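Local coordinates for protein beta-methylmalyl-CoA dehydratase (Chloroflexus aurantiacus, PDB 4E3E) that catalyses the reversible dehydration of beta-methylmalyl-CoA to mesaconyl-CoA, a step of the glyoxylate assimilation cycle that regenerates acetyl-CoA and yields pyruvate, at residues G17-H22 with T108-G113; A97-G102 with E137-Y142; R230-L235 with I247-H252; N263-A268 with V346-R351; A285-Y290 with T317-C322. All blocks are in the same frame, centred on the assembly; numbering follows the deposited sequence. Where two conformers were deposited one is given.

Interaction 1. Residues G17-H22 with T108-G113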
# COMPACT_ATOMS: atom_id res chain seq x y z
N GLY A 17 -16.92 15.27 -31.85
CA GLY A 17 -16.30 14.26 -32.70
C GLY A 17 -14.79 14.09 -32.54
O GLY A 17 -14.20 13.20 -33.16
N GLN A 18 -14.14 14.93 -31.73
CA GLN A 18 -12.68 14.76 -31.55
C GLN A 18 -12.35 13.51 -30.73
O GLN A 18 -13.05 13.18 -29.76
CB GLN A 18 -12.02 16.01 -30.93
CG GLN A 18 -12.10 16.08 -29.41
CD GLN A 18 -11.34 17.26 -28.83
OE1 GLN A 18 -11.93 18.16 -28.23
NE2 GLN A 18 -10.02 17.26 -28.99
N THR A 19 -11.30 12.81 -31.14
CA THR A 19 -10.78 11.67 -30.40
C THR A 19 -9.51 12.08 -29.68
O THR A 19 -8.58 12.62 -30.29
CB THR A 19 -10.50 10.48 -31.34
OG1 THR A 19 -11.72 10.09 -31.97
CG2 THR A 19 -9.95 9.29 -30.55
N ILE A 20 -9.48 11.84 -28.37
CA ILE A 20 -8.31 12.10 -27.56
C ILE A 20 -7.65 10.79 -27.16
O ILE A 20 -8.29 9.91 -26.56
CB ILE A 20 -8.66 12.90 -26.29
CG1 ILE A 20 -9.36 14.22 -26.66
CG2 ILE A 20 -7.40 13.14 -25.45
CD1 ILE A 20 -9.98 14.94 -25.48
N VAL A 21 -6.37 10.64 -27.51
CA VAL A 21 -5.57 9.48 -27.10
C VAL A 21 -4.84 9.84 -25.81
O VAL A 21 -3.98 10.70 -25.82
CB VAL A 21 -4.57 9.05 -28.20
CG1 VAL A 21 -3.72 7.87 -27.73
CG2 VAL A 21 -5.31 8.70 -29.48
N HIS A 22 -5.21 9.20 -24.72
CA HIS A 22 -4.66 9.50 -23.43
C HIS A 22 -3.29 8.96 -23.17
O HIS A 22 -2.91 7.93 -23.66
CB HIS A 22 -5.63 9.08 -22.33
CG HIS A 22 -7.01 9.65 -22.49
ND1 HIS A 22 -7.26 10.93 -22.36
CD2 HIS A 22 -8.20 9.06 -22.78
CE1 HIS A 22 -8.54 11.16 -22.55
NE2 HIS A 22 -9.12 10.02 -22.80
N THR A 108 -8.79 5.78 -24.85
CA THR A 108 -9.05 6.89 -25.74
C THR A 108 -10.45 7.36 -25.44
O THR A 108 -11.28 6.55 -25.02
CB THR A 108 -8.98 6.48 -27.22
OG1 THR A 108 -10.03 5.56 -27.48
CG2 THR A 108 -7.65 5.82 -27.55
N SER A 109 -10.70 8.65 -25.63
CA SER A 109 -12.03 9.23 -25.45
C SER A 109 -12.46 10.00 -26.69
O SER A 109 -11.64 10.69 -27.33
CB SER A 109 -12.06 10.18 -24.24
OG SER A 109 -11.87 9.46 -23.04
N LYS A 110 -13.74 9.90 -27.03
CA LYS A 110 -14.32 10.67 -28.11
C LYS A 110 -15.40 11.61 -27.56
O LYS A 110 -16.22 11.21 -26.76
CB LYS A 110 -14.94 9.74 -29.13
CG LYS A 110 -15.47 10.45 -30.36
CD LYS A 110 -16.06 9.42 -31.31
CE LYS A 110 -15.78 9.80 -32.72
NZ LYS A 110 -17.01 10.22 -33.44
N VAL A 111 -15.38 12.86 -28.01
CA VAL A 111 -16.43 13.81 -27.63
C VAL A 111 -17.68 13.53 -28.48
O VAL A 111 -17.63 13.59 -29.72
CB VAL A 111 -15.98 15.27 -27.79
CG1 VAL A 111 -17.10 16.22 -27.40
CG2 VAL A 111 -14.73 15.53 -26.96
N ILE A 112 -18.77 13.19 -27.80
CA ILE A 112 -20.03 12.83 -28.47
C ILE A 112 -21.15 13.79 -28.10
O ILE A 112 -22.28 13.63 -28.55
CB ILE A 112 -20.46 11.38 -28.15
CG1 ILE A 112 -20.74 11.20 -26.64
CG2 ILE A 112 -19.44 10.39 -28.70
CD1 ILE A 112 -21.49 9.92 -26.29
N GLY A 113 -20.84 14.79 -27.28
CA GLY A 113 -21.84 15.77 -26.89
C GLY A 113 -21.25 17.00 -26.23
O GLY A 113 -20.25 16.90 -25.52
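His22 and Ser109 join their side chains where the backbone ladder between 17-22 and 108-113 ends. Four backbone hydrogen bonds make up that ladder. Ile20 and Ser109 form an antiparallel hydrogen-bonded pair, in which Ile20 N-H runs almost straight (172°) to Ser109 O at 2.7 Å. Beyond it Val111 N gives to Gln18 O, and Gly17 N reaches Val111 O at 2.8 Å; the positive phi of Gly17 suits glycine, since a CB there would press on the preceding carbonyl.

The side-chain polar link is His22 NE2 to Ser109 OG, 2.8 Å, with the hydroxyl in the plane of the imidazole at its edge. A second partner at each end, Asp79 for ND1 and Ser129 for the hydroxyl, is likely to fix the rotation of the ring, linking Asp79, His22, Ser109 and Ser129 in a polar chain in which His22 and Ser109 are buried.

Apolar contact is lighter. Gln18 CG touches Val111 CG2 at 3.6 Å, the two side chains crossing obliquely, while Gln18 OE1 accepts from Arg15 N. On the Thr19 and Lys110 face, Val21 CG2 lies beside Thr108 CG2 at 4.2 Å, branched residues that suit extended backbone.

Helix 65-80 lies against Ile20, His22 and Ser109, as the central helix does in a hot-dog fold, and 19-27 is the outermost strand of this chain's sheet beside 104-116.

Interaction 2. Residues A97-G102 with E137-Y142; sequences AVVYPG and EVVLEY
Ala97, just past strand 84-95, and Val139, near the start of strand 138-149, meet through both backbone and side chain. The direct polar link is Ala97 N to Val138 O, 3.0 Å and fairly straight at 163°; the N-H lies in the carbonyl plane, on a lone pair. A water provides a second link. It donates to Ala97 O at 2.7 Å and to Val139 O at 2.8 Å, so two carbonyl oxygens that could not bond to each other are bridged. Together the two links hold the start of the loop after strand 84-95 against the corner at Val139.

That corner is a classic beta bulge: Val139 and Leu140 both face Gly131 of the neighbouring strand 122-132. The bulge lies in the antiparallel sheet of the hot-dog fold, in which strands 84-95 and 138-149 are neighbours. Ala97 and Val98 belong, by similarity, to the substrate-binding site, and Val99 bonds through its backbone to Ile63, another residue of that site.

Apolar packing centres on the two valines, whose side chains cross at about a right angle. Val99 CG2 meets Val139 CB at 3.7 Å, and Val139 CG1 is 3.8 Å from the same methyl. Val139 CG1 stands anti to its carbonyl carbon (chi1 -58°), within 3.7 Å of Ala97 O. The compact branched side chains fill this buried spot, with Val99 also resting on Val68 of helix 65-80. Ala97 is small enough for its CB to fit 3.9 Å from Val138 O. At the exposed margin Glu137 passes close to that CB, its OE1 taken by Asn133 ND2.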
# COMPACT_ATOMS: atom_id res chain seq x y z
N ALA A 97 -13.44 -7.91 -22.64
CA ALA A 97 -12.50 -8.99 -22.31
C ALA A 97 -12.04 -8.91 -20.85
O ALA A 97 -11.88 -7.81 -20.28
CB ALA A 97 -11.31 -8.98 -23.25
N VAL A 98 -11.87 -10.08 -20.24
CA VAL A 98 -11.30 -10.19 -18.90
C VAL A 98 -9.88 -9.60 -18.87
O VAL A 98 -9.11 -9.74 -19.83
CB VAL A 98 -11.24 -11.68 -18.46
CG1 VAL A 98 -10.62 -11.84 -17.09
CG2 VAL A 98 -12.64 -12.26 -18.47
N VAL A 99 -9.57 -8.93 -17.77
CA VAL A 99 -8.24 -8.37 -17.52
C VAL A 99 -7.52 -9.23 -16.47
O VAL A 99 -8.10 -9.54 -15.42
CB VAL A 99 -8.36 -6.91 -17.01
CG1 VAL A 99 -6.99 -6.28 -16.80
CG2 VAL A 99 -9.16 -6.08 -18.01
N TYR A 100 -6.29 -9.63 -16.76
CA TYR A 100 -5.46 -10.42 -15.86
C TYR A 100 -4.20 -9.63 -15.47
O TYR A 100 -3.78 -8.73 -16.22
CB TYR A 100 -5.03 -11.72 -16.56
CG TYR A 100 -6.16 -12.69 -16.85
CD1 TYR A 100 -6.82 -13.36 -15.80
CD2 TYR A 100 -6.56 -12.98 -18.16
CE1 TYR A 100 -7.84 -14.26 -16.05
CE2 TYR A 100 -7.58 -13.89 -18.42
CZ TYR A 100 -8.21 -14.53 -17.37
OH TYR A 100 -9.23 -15.42 -17.61
N PRO A 101 -3.57 -9.97 -14.32
CA PRO A 101 -2.24 -9.40 -14.02
C PRO A 101 -1.31 -9.58 -15.20
O PRO A 101 -1.29 -10.67 -15.80
CB PRO A 101 -1.74 -10.28 -12.85
CG PRO A 101 -3.00 -10.74 -12.16
CD PRO A 101 -4.03 -10.90 -13.25
N GLY A 102 -0.56 -8.52 -15.54
CA GLY A 102 0.34 -8.57 -16.69
C GLY A 102 -0.22 -7.89 -17.93
O GLY A 102 0.53 -7.57 -18.85
N GLU A 137 -8.05 -5.57 -27.62
CA GLU A 137 -9.42 -5.98 -27.24
C GLU A 137 -9.98 -4.96 -26.25
O GLU A 137 -9.28 -4.56 -25.33
CB GLU A 137 -9.42 -7.35 -26.59
CG GLU A 137 -8.83 -8.47 -27.46
CD GLU A 137 -8.66 -9.79 -26.71
OE1 GLU A 137 -8.02 -9.82 -25.62
OE2 GLU A 137 -9.17 -10.81 -27.21
N VAL A 138 -11.23 -4.57 -26.44
CA VAL A 138 -11.91 -3.67 -25.52
C VAL A 138 -12.19 -4.42 -24.23
O VAL A 138 -12.77 -5.51 -24.26
CB VAL A 138 -13.23 -3.17 -26.16
CG1 VAL A 138 -14.04 -2.35 -25.17
CG2 VAL A 138 -12.93 -2.38 -27.45
N VAL A 139 -11.76 -3.86 -23.11
CA VAL A 139 -11.99 -4.45 -21.80
C VAL A 139 -13.09 -3.66 -21.09
O VAL A 139 -13.74 -4.16 -20.17
CB VAL A 139 -10.69 -4.50 -20.94
CG1 VAL A 139 -9.61 -5.31 -21.68
CG2 VAL A 139 -10.20 -3.10 -20.60
N LEU A 140 -13.29 -2.43 -21.55
CA LEU A 140 -14.32 -1.56 -20.99
C LEU A 140 -14.59 -0.40 -21.94
O LEU A 140 -13.66 0.21 -22.49
CB LEU A 140 -13.85 -1.01 -19.65
CG LEU A 140 -14.71 0.07 -18.97
CD1 LEU A 140 -16.09 -0.48 -18.61
CD2 LEU A 140 -14.00 0.62 -17.74
N GLU A 141 -15.87 -0.10 -22.12
CA GLU A 141 -16.29 1.16 -22.73
C GLU A 141 -17.45 1.74 -21.92
O GLU A 141 -18.24 1.00 -21.34
CB GLU A 141 -16.68 0.97 -24.21
CG GLU A 141 -17.88 0.05 -24.42
CD GLU A 141 -18.29 -0.05 -25.88
OE1 GLU A 141 -18.23 0.96 -26.60
OE2 GLU A 141 -18.67 -1.15 -26.31
N TYR A 142 -17.55 3.06 -21.88
CA TYR A 142 -18.65 3.71 -21.18
C TYR A 142 -18.79 5.15 -21.69
O TYR A 142 -17.90 5.67 -22.38
CB TYR A 142 -18.45 3.70 -19.65
CG TYR A 142 -17.21 4.44 -19.21
CD1 TYR A 142 -17.21 5.82 -19.08
CD2 TYR A 142 -16.02 3.75 -18.93
CE1 TYR A 142 -16.06 6.51 -18.69
CE2 TYR A 142 -14.87 4.42 -18.54
CZ TYR A 142 -14.89 5.81 -18.43
OH TYR A 142 -13.76 6.50 -18.05
O HOH W 1 -13.01 -6.20 -18.44

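Interaction 3. Residues R230-L235 with I247-H252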
# COMPACT_ATOMS: atom_id res chain seq x y z
N ARG A 230 -7.22 17.64 -8.86
CA ARG A 230 -6.52 18.39 -7.81
C ARG A 230 -7.30 18.55 -6.50
O ARG A 230 -6.71 18.74 -5.43
CB ARG A 230 -6.06 19.75 -8.38
CG ARG A 230 -5.04 19.61 -9.51
CD ARG A 230 -4.97 20.79 -10.48
NE ARG A 230 -3.86 20.56 -11.41
CZ ARG A 230 -3.59 21.24 -12.52
NH1 ARG A 230 -4.36 22.26 -12.90
NH2 ARG A 230 -2.54 20.90 -13.26
N VAL A 231 -8.63 18.48 -6.59
CA VAL A 231 -9.49 18.50 -5.39
C VAL A 231 -9.19 17.34 -4.43
O VAL A 231 -9.51 17.44 -3.25
CB VAL A 231 -11.01 18.54 -5.72
CG1 VAL A 231 -11.39 19.86 -6.40
CG2 VAL A 231 -11.44 17.33 -6.56
N HIS A 232 -8.63 16.24 -4.93
CA HIS A 232 -8.30 15.09 -4.08
C HIS A 232 -7.04 15.28 -3.26
O HIS A 232 -6.87 14.63 -2.21
CB HIS A 232 -8.17 13.81 -4.91
CG HIS A 232 -9.32 13.58 -5.86
ND1 HIS A 232 -10.61 13.81 -5.53
CD2 HIS A 232 -9.34 13.07 -7.18
CE1 HIS A 232 -11.41 13.50 -6.57
NE2 HIS A 232 -10.63 13.03 -7.58
N PHE A 233 -6.13 16.14 -3.72
CA PHE A 233 -4.75 16.11 -3.23
C PHE A 233 -4.27 17.31 -2.43
O PHE A 233 -3.40 17.16 -1.57
CB PHE A 233 -3.78 15.90 -4.40
CG PHE A 233 -3.92 14.55 -5.06
CD1 PHE A 233 -3.42 13.41 -4.45
CD2 PHE A 233 -4.56 14.43 -6.28
CE1 PHE A 233 -3.54 12.17 -5.06
CE2 PHE A 233 -4.70 13.19 -6.90
CZ PHE A 233 -4.19 12.06 -6.28
N ASN A 234 -4.85 18.47 -2.72
CA ASN A 234 -4.26 19.74 -2.34
C ASN A 234 -5.01 20.44 -1.23
O ASN A 234 -5.97 21.18 -1.47
CB ASN A 234 -4.15 20.66 -3.57
CG ASN A 234 -3.25 21.85 -3.34
OD1 ASN A 234 -3.19 22.39 -2.23
ND2 ASN A 234 -2.55 22.28 -4.39
N LEU A 235 -4.55 20.22 -0.01
CA LEU A 235 -5.15 20.84 1.16
C LEU A 235 -4.90 22.34 1.17
O LEU A 235 -5.77 23.11 1.58
CB LEU A 235 -4.65 20.20 2.46
CG LEU A 235 -5.25 20.72 3.78
CD1 LEU A 235 -6.77 20.58 3.79
CD2 LEU A 235 -4.62 20.01 4.98
N ILE A 247 -11.65 16.50 -1.44
CA ILE A 247 -12.84 15.75 -1.80
C ILE A 247 -12.41 14.36 -2.24
O ILE A 247 -11.45 14.21 -3.00
CB ILE A 247 -13.64 16.44 -2.94
CG1 ILE A 247 -14.06 17.84 -2.48
CG2 ILE A 247 -14.89 15.63 -3.27
CD1 ILE A 247 -14.55 18.74 -3.59
N VAL A 248 -13.11 13.36 -1.71
CA VAL A 248 -12.81 11.97 -2.04
C VAL A 248 -13.29 11.66 -3.45
O VAL A 248 -14.43 11.97 -3.82
CB VAL A 248 -13.45 10.98 -1.03
CG1 VAL A 248 -13.24 9.52 -1.48
CG2 VAL A 248 -12.88 11.20 0.36
N TYR A 249 -12.40 11.06 -4.24
CA TYR A 249 -12.75 10.54 -5.54
C TYR A 249 -14.05 9.74 -5.46
O TYR A 249 -14.15 8.75 -4.70
CB TYR A 249 -11.60 9.63 -6.04
CG TYR A 249 -11.90 8.82 -7.27
CD1 TYR A 249 -12.53 9.39 -8.39
CD2 TYR A 249 -11.50 7.46 -7.35
CE1 TYR A 249 -12.79 8.62 -9.54
CE2 TYR A 249 -11.76 6.71 -8.49
CZ TYR A 249 -12.41 7.29 -9.57
OH TYR A 249 -12.66 6.52 -10.71
N GLY A 250 -15.05 10.15 -6.24
CA GLY A 250 -16.34 9.46 -6.28
C GLY A 250 -16.23 7.95 -6.50
O GLY A 250 -16.97 7.16 -5.90
N GLY A 251 -15.30 7.53 -7.36
CA GLY A 251 -15.10 6.10 -7.62
C GLY A 251 -14.59 5.32 -6.40
O GLY A 251 -14.80 4.11 -6.31
N HIS A 252 -13.92 6.01 -5.48
CA HIS A 252 -13.53 5.40 -4.20
C HIS A 252 -14.77 4.97 -3.44
O HIS A 252 -14.80 3.89 -2.85
CB HIS A 252 -12.69 6.38 -3.38
CG HIS A 252 -12.02 5.77 -2.15
ND1 HIS A 252 -10.96 4.96 -2.24
CD2 HIS A 252 -12.26 5.97 -0.77
CE1 HIS A 252 -10.56 4.59 -1.00
NE2 HIS A 252 -11.34 5.23 -0.10
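His232 has CG anti to its carbonyl carbon (chi1 -49°), beside the backbone N, and chi2 (-41°) then turns the imidazole so that its edge meets Ile247 O; Tyr249, with CG anti to its own N, sets CB over one face of that ring. His232 ND1 donates to Ile247 O at 2.7 Å, the oxygen lying near the ring plane. Tyr249 CB makes a CH-pi contact, 4.0 Å from the imidazole centroid, and the edge of the Tyr249 ring is turned toward the imidazole face, offset, planes at 62°. Histidine suits this buried place because it offers both a donor and a flat face. An alanine here would probably leave Ile247 O without its imidazole donor and open a gap beside Tyr249. Alongside, Ile247 N gives to Val231 O at 3.0 Å, from above the carbonyl plane, and Val231 CB packs on Ile247 CD1 at 4.1 Å.

Arg230 forms a salt bridge with Asp209 of the second subunit. Tyr249 is the N-cap residue of helix 250-265; a CB on Gly251 would clash with Tyr249 CZ. The Tyr249 hydroxyl bonds to His70 of helix 65-80. Residues 230-234 lie in the loop between helices 215-224 and 235-238, and Val248 and Phe233 both pack on helix 215-224.

Interaction 4. Residues N263-A268 with V346-R351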
# COMPACT_ATOMS: atom_id res chain seq x y z
N ASN A 263 -21.51 -8.36 2.11
CA ASN A 263 -22.44 -8.76 3.13
C ASN A 263 -23.85 -8.67 2.57
O ASN A 263 -24.53 -7.65 2.72
CB ASN A 263 -22.30 -7.87 4.39
CG ASN A 263 -23.09 -8.42 5.57
OD1 ASN A 263 -23.48 -9.59 5.57
ND2 ASN A 263 -23.34 -7.58 6.58
N GLY A 264 -24.28 -9.73 1.87
CA GLY A 264 -25.64 -9.80 1.34
C GLY A 264 -25.71 -10.08 -0.14
O GLY A 264 -26.77 -10.49 -0.66
N LEU A 265 -24.60 -9.84 -0.84
CA LEU A 265 -24.49 -10.14 -2.27
C LEU A 265 -23.21 -10.92 -2.60
O LEU A 265 -22.63 -10.72 -3.66
CB LEU A 265 -24.58 -8.84 -3.09
CG LEU A 265 -25.98 -8.21 -3.18
CD1 LEU A 265 -25.91 -6.76 -3.61
CD2 LEU A 265 -26.89 -9.02 -4.12
N ALA A 266 -22.80 -11.81 -1.71
CA ALA A 266 -21.53 -12.54 -1.85
C ALA A 266 -21.38 -13.31 -3.17
O ALA A 266 -20.28 -13.40 -3.70
CB ALA A 266 -21.31 -13.48 -0.66
N ASN A 267 -22.47 -13.85 -3.70
CA ASN A 267 -22.38 -14.61 -4.96
C ASN A 267 -22.47 -13.75 -6.22
O ASN A 267 -22.41 -14.28 -7.34
CB ASN A 267 -23.37 -15.79 -4.99
CG ASN A 267 -22.92 -16.94 -4.10
OD1 ASN A 267 -23.69 -17.45 -3.27
ND2 ASN A 267 -21.67 -17.34 -4.24
N ALA A 268 -22.60 -12.43 -6.04
CA ALA A 268 -22.51 -11.49 -7.16
C ALA A 268 -21.05 -11.39 -7.56
O ALA A 268 -20.36 -10.41 -7.23
CB ALA A 268 -23.08 -10.13 -6.80
N VAL A 346 -24.77 -7.29 -12.11
CA VAL A 346 -23.84 -8.31 -11.64
C VAL A 346 -24.19 -9.64 -12.28
O VAL A 346 -25.33 -9.86 -12.73
CB VAL A 346 -23.88 -8.45 -10.10
CG1 VAL A 346 -23.42 -7.15 -9.44
CG2 VAL A 346 -25.29 -8.83 -9.63
N LEU A 347 -23.22 -10.53 -12.34
CA LEU A 347 -23.46 -11.91 -12.72
C LEU A 347 -23.48 -12.74 -11.44
O LEU A 347 -22.66 -12.50 -10.55
CB LEU A 347 -22.37 -12.42 -13.67
CG LEU A 347 -22.08 -11.61 -14.95
CD1 LEU A 347 -20.90 -12.20 -15.71
CD2 LEU A 347 -23.31 -11.55 -15.85
N MSE A 348 -24.38 -13.72 -11.37
CA MSE A 348 -24.47 -14.61 -10.20
C MSE A 348 -24.77 -16.03 -10.64
O MSE A 348 -25.62 -16.24 -11.50
CB MSE A 348 -25.58 -14.10 -9.27
CG MSE A 348 -25.76 -15.00 -8.05
SE MSE A 348 -26.98 -14.20 -6.72
CE MSE A 348 -26.09 -12.53 -6.11
N PRO A 349 -24.09 -17.03 -10.04
CA PRO A 349 -24.40 -18.42 -10.38
C PRO A 349 -25.86 -18.75 -10.11
O PRO A 349 -26.47 -18.21 -9.17
CB PRO A 349 -23.52 -19.22 -9.43
CG PRO A 349 -22.41 -18.29 -9.07
CD PRO A 349 -23.03 -16.94 -9.02
N ARG A 350 -26.41 -19.62 -10.94
CA ARG A 350 -27.78 -20.13 -10.77
C ARG A 350 -27.81 -21.54 -10.17
O ARG A 350 -26.83 -22.28 -10.27
CB ARG A 350 -28.49 -20.16 -12.12
CG ARG A 350 -28.75 -18.79 -12.70
CD ARG A 350 -29.46 -18.87 -14.05
NE ARG A 350 -30.65 -19.72 -14.02
CZ ARG A 350 -31.56 -19.77 -14.99
NH1 ARG A 350 -31.44 -19.03 -16.08
NH2 ARG A 350 -32.61 -20.58 -14.88
N ARG A 351 -28.92 -21.91 -9.54
CA ARG A 351 -29.05 -23.27 -9.03
C ARG A 351 -29.17 -24.28 -10.17
O ARG A 351 -29.81 -24.01 -11.18
CB ARG A 351 -30.24 -23.38 -8.07
CG ARG A 351 -30.23 -24.68 -7.28
CD ARG A 351 -31.00 -24.56 -5.98
NE ARG A 351 -30.31 -23.73 -5.01
CZ ARG A 351 -30.73 -22.54 -4.59
NH1 ARG A 351 -31.88 -22.03 -5.03
NH2 ARG A 351 -30.01 -21.88 -3.70
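Met348, a selenomethionine in this crystal, reaches the type I beta turn Leu265-Ala268, which follows helix 250-265 in the second half of a double hot-dog fold and leads to strand 270-278. Its CG stands anti to the backbone N (chi1 178°), and the bend at chi3 (-63°) turns the terminal methyl back to the turn. There CE lies 3.5 Å from Ala268 N and 3.9 Å from Ala268 CB, an approach that the unbranched chain allows by bending at chi3. Leu265 approaches from across, its CD2 methyl 4.1 Å from Met348 CE and the two side chains at about a right angle. Both side chains also touch Tyr199.

The turn is closed by Ala268 N bonding to Leu265 O. The small side chain of Ala268 suits this place: CB fits 3.8 Å from Val346 CB, with the two methyls of that branched residue close by. Val346 and Met348 also pack on Leu310 of the adjacent strand 307-318. The backbones approach through weak CA-H...O contacts, Met348 CA with Asn267 O and Ala268 CA with Leu347 O. Pro349, which has no N-H to offer, sets its ring carbon CD 3.2 Å from Asn267 O.

Interaction 5. Residues A285-Y290 with T317-C322; sequences AGDTIY and TKDRPC
Lys318 and Asp287 form a salt bridge, NZ to OD2 at 2.8 Å, with the ammonium above the carboxylate plane. Asp287 OD2 also accepts from Phe284 N, and Lys318 NZ donates to Pro282 O, so both ends have a second partner. An alanine in place of Asp287 would probably leave the lysine charge without its mate and Phe284 N without this acceptor.

Asp319 clasps Thr288 twice, aspartate offering both a backbone N-H and a carboxylate: its N gives to Thr288 O at 2.8 Å, and its OD1 receives Thr288 N at 3.0 Å on the syn side. One water ties Asp319 OD1 to Gly286 O and Thr288 OG1; another donates to Asp287 OD1 and Asp319 OD2, 4.4 Å apart, and is likely to ease the repulsion between these carboxylates. Next come the paired backbone bonds of Tyr290 with Thr317.

Packing centres on the tyrosine ring. Arg320 CB sits over one face in a CH-pi contact, 3.9 Å from the centroid. Tyrosine suits the place, giving this flat face and a hydroxyl that bonds to Asn234 of the third subunit.

The pairing lies at the open end, away from the turn, of the antiparallel hairpin of strands 288-300 and 307-318, part of the hot-dog sheet.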
# COMPACT_ATOMS: atom_id res chain seq x y z
N ALA A 285 -12.70 12.67 4.02
CA ALA A 285 -12.02 11.89 5.06
C ALA A 285 -12.72 12.17 6.37
O ALA A 285 -13.13 13.31 6.60
CB ALA A 285 -10.56 12.29 5.16
N GLY A 286 -12.91 11.13 7.19
CA GLY A 286 -13.69 11.29 8.42
C GLY A 286 -15.16 10.89 8.30
O GLY A 286 -15.85 10.71 9.31
N ASP A 287 -15.66 10.80 7.07
CA ASP A 287 -16.99 10.28 6.85
C ASP A 287 -16.98 8.77 6.97
O ASP A 287 -16.06 8.09 6.48
CB ASP A 287 -17.50 10.67 5.46
CG ASP A 287 -17.83 12.17 5.35
OD1 ASP A 287 -18.01 12.85 6.39
OD2 ASP A 287 -17.93 12.67 4.21
N THR A 288 -18.02 8.22 7.59
CA THR A 288 -18.19 6.75 7.61
C THR A 288 -19.22 6.30 6.57
O THR A 288 -20.37 6.72 6.61
CB THR A 288 -18.58 6.27 9.01
OG1 THR A 288 -17.60 6.75 9.94
CG2 THR A 288 -18.64 4.74 9.10
N ILE A 289 -18.79 5.43 5.65
CA ILE A 289 -19.63 5.03 4.53
C ILE A 289 -20.38 3.73 4.87
O ILE A 289 -19.76 2.74 5.32
CB ILE A 289 -18.80 4.80 3.24
CG1 ILE A 289 -18.03 6.08 2.82
CG2 ILE A 289 -19.69 4.31 2.11
CD1 ILE A 289 -18.88 7.37 2.81
N TYR A 290 -21.69 3.75 4.64
CA TYR A 290 -22.55 2.57 4.74
C TYR A 290 -23.20 2.35 3.39
O TYR A 290 -23.22 3.25 2.55
CB TYR A 290 -23.67 2.82 5.73
CG TYR A 290 -23.24 2.99 7.15
CD1 TYR A 290 -22.87 4.24 7.65
CD2 TYR A 290 -23.27 1.90 8.03
CE1 TYR A 290 -22.51 4.40 8.98
CE2 TYR A 290 -22.91 2.05 9.36
CZ TYR A 290 -22.53 3.29 9.83
OH TYR A 290 -22.19 3.42 11.14
N THR A 317 -24.32 5.86 1.86
CA THR A 317 -24.65 6.97 2.71
C THR A 317 -23.51 7.25 3.65
O THR A 317 -22.69 6.41 3.87
CB THR A 317 -25.91 6.70 3.53
OG1 THR A 317 -25.74 5.54 4.31
CG2 THR A 317 -27.06 6.48 2.66
N LYS A 318 -23.48 8.44 4.20
CA LYS A 318 -22.50 8.73 5.21
C LYS A 318 -23.14 8.83 6.56
O LYS A 318 -24.17 9.43 6.71
CB LYS A 318 -21.69 9.98 4.89
CG LYS A 318 -22.48 11.24 4.68
CD LYS A 318 -21.62 12.46 4.90
CE LYS A 318 -21.21 13.02 3.57
NZ LYS A 318 -20.22 14.10 3.66
N ASP A 319 -22.53 8.20 7.53
CA ASP A 319 -22.93 8.32 8.89
C ASP A 319 -24.39 7.98 9.05
O ASP A 319 -25.11 8.70 9.68
CB ASP A 319 -22.63 9.72 9.39
CG ASP A 319 -21.18 10.08 9.29
OD1 ASP A 319 -20.32 9.22 9.15
OD2 ASP A 319 -20.87 11.26 9.36
N ARG A 320 -24.80 6.88 8.45
CA ARG A 320 -26.20 6.46 8.28
C ARG A 320 -27.22 7.10 9.23
O ARG A 320 -27.10 6.98 10.46
CB ARG A 320 -26.32 4.92 8.33
CG ARG A 320 -26.50 4.31 9.71
CD ARG A 320 -27.17 2.96 9.59
NE ARG A 320 -28.02 2.91 8.39
CZ ARG A 320 -28.68 1.83 8.00
NH1 ARG A 320 -28.60 0.71 8.70
NH2 ARG A 320 -29.42 1.87 6.89
N PRO A 321 -28.23 7.79 8.66
CA PRO A 321 -29.28 8.41 9.47
C PRO A 321 -30.27 7.39 10.07
O PRO A 321 -30.10 6.18 9.86
CB PRO A 321 -29.98 9.35 8.48
CG PRO A 321 -29.77 8.72 7.15
CD PRO A 321 -28.42 8.05 7.22
N CYS A 322 -31.25 7.87 10.81
CA CYS A 322 -32.21 6.99 11.46
C CYS A 322 -33.20 6.16 10.60
O CYS A 322 -33.30 4.96 10.80
CB CYS A 322 -32.89 7.78 12.57
SG CYS A 322 -31.79 8.98 13.37
O HOH W 2 -17.81 9.16 10.59
O HOH W 3 -18.83 12.81 8.99

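Interactions 1, 2, 4 and 5 reach the same antiparallel sheet, whereas interaction 3 ties a loop to the start of helix 250-265, the helix whose far end enters interaction 4. Interactions 3, 4 and 5 are buried; 1 and 2 are partly buried. Their chemistry follows place: strand pairing in 1 and 5 rests on backbone ladders with a polar side-chain link, 2 on one bond, a bridging water and valine packing, 3 on a buried imidazole beside one backbone bond, and 4 on apolar packing. Interactions 1 and 5 lie about 36 Å apart between centres, on opposite sides of the chain's centre. Interactions 3 and 5 touch, Val248 CG2 being 3.9 Å from Ala285 N.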